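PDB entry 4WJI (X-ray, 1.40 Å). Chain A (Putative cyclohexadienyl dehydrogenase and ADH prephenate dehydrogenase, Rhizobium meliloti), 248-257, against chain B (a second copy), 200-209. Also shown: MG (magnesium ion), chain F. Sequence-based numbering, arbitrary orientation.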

# COMPACT_ATOMS: atom_id res chain seq x y z
N GLU A 248 -5.36 -20.91 -5.90
CA GLU A 248 -4.74 -21.57 -4.74
C GLU A 248 -4.42 -20.52 -3.65
O GLU A 248 -4.74 -20.73 -2.45
CB GLU A 248 -3.47 -22.34 -5.09
CG GLU A 248 -2.75 -23.01 -3.92
N MSE A 249 -3.84 -19.39 -4.04
CA MSE A 249 -3.49 -18.37 -3.05
C MSE A 249 -4.73 -17.71 -2.47
O MSE A 249 -4.74 -17.40 -1.25
CB MSE A 249 -2.55 -17.34 -3.69
CG MSE A 249 -1.21 -17.96 -4.11
SE MSE A 249 -0.28 -18.83 -2.60
CE MSE A 249 1.28 -19.35 -3.70
N LEU A 250 -5.78 -17.47 -3.30
CA LEU A 250 -7.03 -16.94 -2.77
C LEU A 250 -7.63 -17.88 -1.72
O LEU A 250 -8.14 -17.40 -0.70
CB LEU A 250 -8.08 -16.67 -3.85
CG LEU A 250 -7.93 -15.40 -4.64
CD1 LEU A 250 -8.82 -15.44 -5.86
CD2 LEU A 250 -8.33 -14.19 -3.80
N ALA A 251 -7.61 -19.19 -1.97
CA ALA A 251 -8.17 -20.13 -0.97
C ALA A 251 -7.38 -20.09 0.34
O ALA A 251 -7.99 -20.08 1.42
CB ALA A 251 -8.20 -21.52 -1.56
N ARG A 252 -6.05 -20.02 0.29
CA ARG A 252 -5.20 -19.89 1.51
C ARG A 252 -5.55 -18.59 2.27
O ARG A 252 -5.75 -18.61 3.51
CB ARG A 252 -3.70 -19.94 1.19
CG ARG A 252 -3.23 -21.31 0.68
CD ARG A 252 -1.76 -21.36 0.30
N PHE A 253 -5.65 -17.49 1.53
CA PHE A 253 -5.99 -16.18 2.08
C PHE A 253 -7.34 -16.21 2.78
O PHE A 253 -7.48 -15.69 3.88
CB PHE A 253 -5.99 -15.13 0.95
CG PHE A 253 -6.51 -13.78 1.38
CD1 PHE A 253 -7.87 -13.50 1.34
CD2 PHE A 253 -5.64 -12.78 1.85
CE1 PHE A 253 -8.37 -12.30 1.79
CE2 PHE A 253 -6.15 -11.56 2.27
CZ PHE A 253 -7.51 -11.32 2.24
N SER A 254 -8.36 -16.74 2.11
CA SER A 254 -9.68 -16.79 2.66
C SER A 254 -9.84 -17.70 3.87
O SER A 254 -10.58 -17.33 4.81
CB SER A 254 -10.71 -17.11 1.60
OG SER A 254 -10.78 -16.05 0.65
N GLU A 255 -9.09 -18.79 3.91
CA GLU A 255 -9.05 -19.68 5.11
C GLU A 255 -8.50 -18.87 6.29
O GLU A 255 -9.06 -18.88 7.39
CB GLU A 255 -8.15 -20.91 4.91
N ASP A 256 -7.41 -18.14 6.04
CA ASP A 256 -6.75 -17.35 7.09
C ASP A 256 -7.64 -16.21 7.55
O ASP A 256 -7.73 -15.93 8.78
CB ASP A 256 -5.44 -16.80 6.56
CG ASP A 256 -4.33 -17.88 6.46
OD1 ASP A 256 -4.53 -19.07 6.85
OD2 ASP A 256 -3.22 -17.55 5.95
N LEU A 257 -8.37 -15.57 6.62
CA LEU A 257 -9.24 -14.48 7.01
C LEU A 257 -10.41 -14.97 7.86
O LEU A 257 -10.82 -14.29 8.78
CB LEU A 257 -9.75 -13.72 5.77
CG LEU A 257 -10.44 -12.40 6.06
CD1 LEU A 257 -9.50 -11.41 6.77
CD2 LEU A 257 -11.00 -11.75 4.80
MG MG F . -3.67 -20.88 6.60
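Chain B 200-209: GTADDLETVT

The chain A stretch is helix from end to end, held by regular backbone hydrogen bonds such as Phe A253 N to Met A249 O at 2.9 Å, and it offers chain B one stripe: Met A249, Arg A252, Phe A253 and Asp A256, the i, i+3, i+4, i+7 spacing that keeps side chains on one side of a helix. Chain B arrives as helix through Asp B203 and is loop by Leu B205. Overall it runs roughly opposite to the chain A helix, starting by Asp A256 and finishing by Met A249. The backbones come nearest at Phe A253 and Thr B201, whose CA atoms are 5.8 Å apart.

Gly B200 opens the walk, still helical. It has no side chain; its backbone C lies 4.3 Å from Asp A256 OD2, and an ideal CB would point toward chain A and lie 5.0 Å from the same atom. Thr B201 follows as the centrepiece, covered more than any other residue of the two stretches. With chi1 in the m well, its OG1 lies 3.0 Å from Asp A256 OD2, within hydrogen-bonding reach, and 3.6 Å from Phe A253 CA, while its CG2 packs 3.8 Å from Arg A252 CB. A small branched residue thus sets its hydroxyl by a carboxylate and its methyl by the aliphatic base of Arg A252 at close backbone approach.

Ala B202 points away and Asp B203 is out of reach, as the helical turn dictates. Asp B204, at phi/psi -82/-10, points toward chain A, and its OD2 stands 3.6 Å from Asp A256 OD2. These like charges lie beside a magnesium ion, which Asp A256 OD1 binds at 2.0 Å together with five waters. One of those waters donates a hydrogen bond to Arg A252 O at 2.9 Å; another makes a weak one to Asp B204 OD2 at 3.3 Å. The ion's positive charge can offset the crowding of carboxylates.

At Leu B205 the backbone turns extended, psi 151, and the contact becomes apolar. Its CD2 lies 3.4 Å from Arg A252 CD, the last modelled atom of that side chain, and its CD1 3.9 Å from Met A249 CE. Met A249 is selenomethionine; its CA-to-CB bond points sideways, but its end comes nearer to chain B. Glu B206 and Thr B207 make no contact, and Val B208 returns with CG2 4.4 Å from the same Met A249 CE. Thr B209 lies beyond reach and caps a helix that starts just after it.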

# COMPACT_ATOMS: atom_id res chain seq x y z
N GLY B 200 0.45 -12.60 6.63
CA GLY B 200 0.43 -13.88 7.31
C GLY B 200 0.32 -15.07 6.36
O GLY B 200 0.94 -16.10 6.55
N THR B 201 -0.51 -14.93 5.34
CA THR B 201 -0.69 -15.95 4.33
C THR B 201 0.65 -16.32 3.66
O THR B 201 0.98 -17.52 3.48
CB THR B 201 -1.77 -15.56 3.29
OG1 THR B 201 -3.00 -15.32 3.97
CG2 THR B 201 -2.02 -16.67 2.24
N ALA B 202 1.37 -15.29 3.21
CA ALA B 202 2.64 -15.48 2.52
C ALA B 202 3.69 -16.17 3.41
O ALA B 202 4.48 -17.03 2.96
CB ALA B 202 3.14 -14.15 2.01
N ASP B 203 3.67 -15.80 4.68
CA ASP B 203 4.60 -16.33 5.69
C ASP B 203 4.43 -17.84 5.89
O ASP B 203 5.40 -18.56 6.19
CB ASP B 203 4.34 -15.61 7.02
CG ASP B 203 5.41 -15.89 8.07
OD1 ASP B 203 6.60 -16.02 7.71
OD2 ASP B 203 5.05 -15.96 9.27
N ASP B 204 3.22 -18.32 5.69
CA ASP B 204 2.86 -19.69 5.98
C ASP B 204 3.24 -20.67 4.86
O ASP B 204 3.16 -21.87 5.06
CB ASP B 204 1.33 -19.80 6.26
CG ASP B 204 0.89 -19.14 7.57
OD1 ASP B 204 1.75 -18.91 8.47
OD2 ASP B 204 -0.33 -18.86 7.72
N LEU B 205 3.64 -20.18 3.69
CA LEU B 205 3.87 -21.05 2.54
C LEU B 205 5.18 -21.78 2.69
O LEU B 205 6.12 -21.26 3.31
CB LEU B 205 3.92 -20.23 1.25
CG LEU B 205 2.66 -19.43 0.92
CD1 LEU B 205 2.91 -18.48 -0.23
CD2 LEU B 205 1.50 -20.35 0.57
N GLU B 206 5.24 -22.97 2.10
CA GLU B 206 6.42 -23.80 2.12
C GLU B 206 7.10 -23.78 0.76
O GLU B 206 8.33 -23.65 0.69
CB GLU B 206 6.06 -25.24 2.53
N THR B 207 6.29 -23.89 -0.30
CA THR B 207 6.77 -23.91 -1.71
C THR B 207 7.44 -22.60 -2.15
O THR B 207 8.34 -22.58 -3.01
CB THR B 207 5.60 -24.19 -2.68
N VAL B 208 6.97 -21.48 -1.61
CA VAL B 208 7.56 -20.19 -1.91
C VAL B 208 8.30 -19.83 -0.64
O VAL B 208 7.70 -19.82 0.44
CB VAL B 208 6.45 -19.16 -2.24
CG1 VAL B 208 7.03 -17.77 -2.43
CG2 VAL B 208 5.67 -19.63 -3.48
N THR B 209 9.60 -19.56 -0.75
CA THR B 209 10.42 -19.27 0.42
C THR B 209 10.28 -17.83 0.86
O THR B 209 9.88 -16.94 0.05
CB THR B 209 11.92 -19.52 0.19
OG1 THR B 209 12.45 -18.59 -0.76
CG2 THR B 209 12.18 -20.95 -0.28
O HOH W 1 -2.89 -20.78 8.61
O HOH W 2 -4.43 -20.91 4.74
O HOH W 3 -5.21 -21.88 7.44
O HOH W 4 -2.12 -19.80 5.90
O HOH W 5 -2.77 -22.63 6.18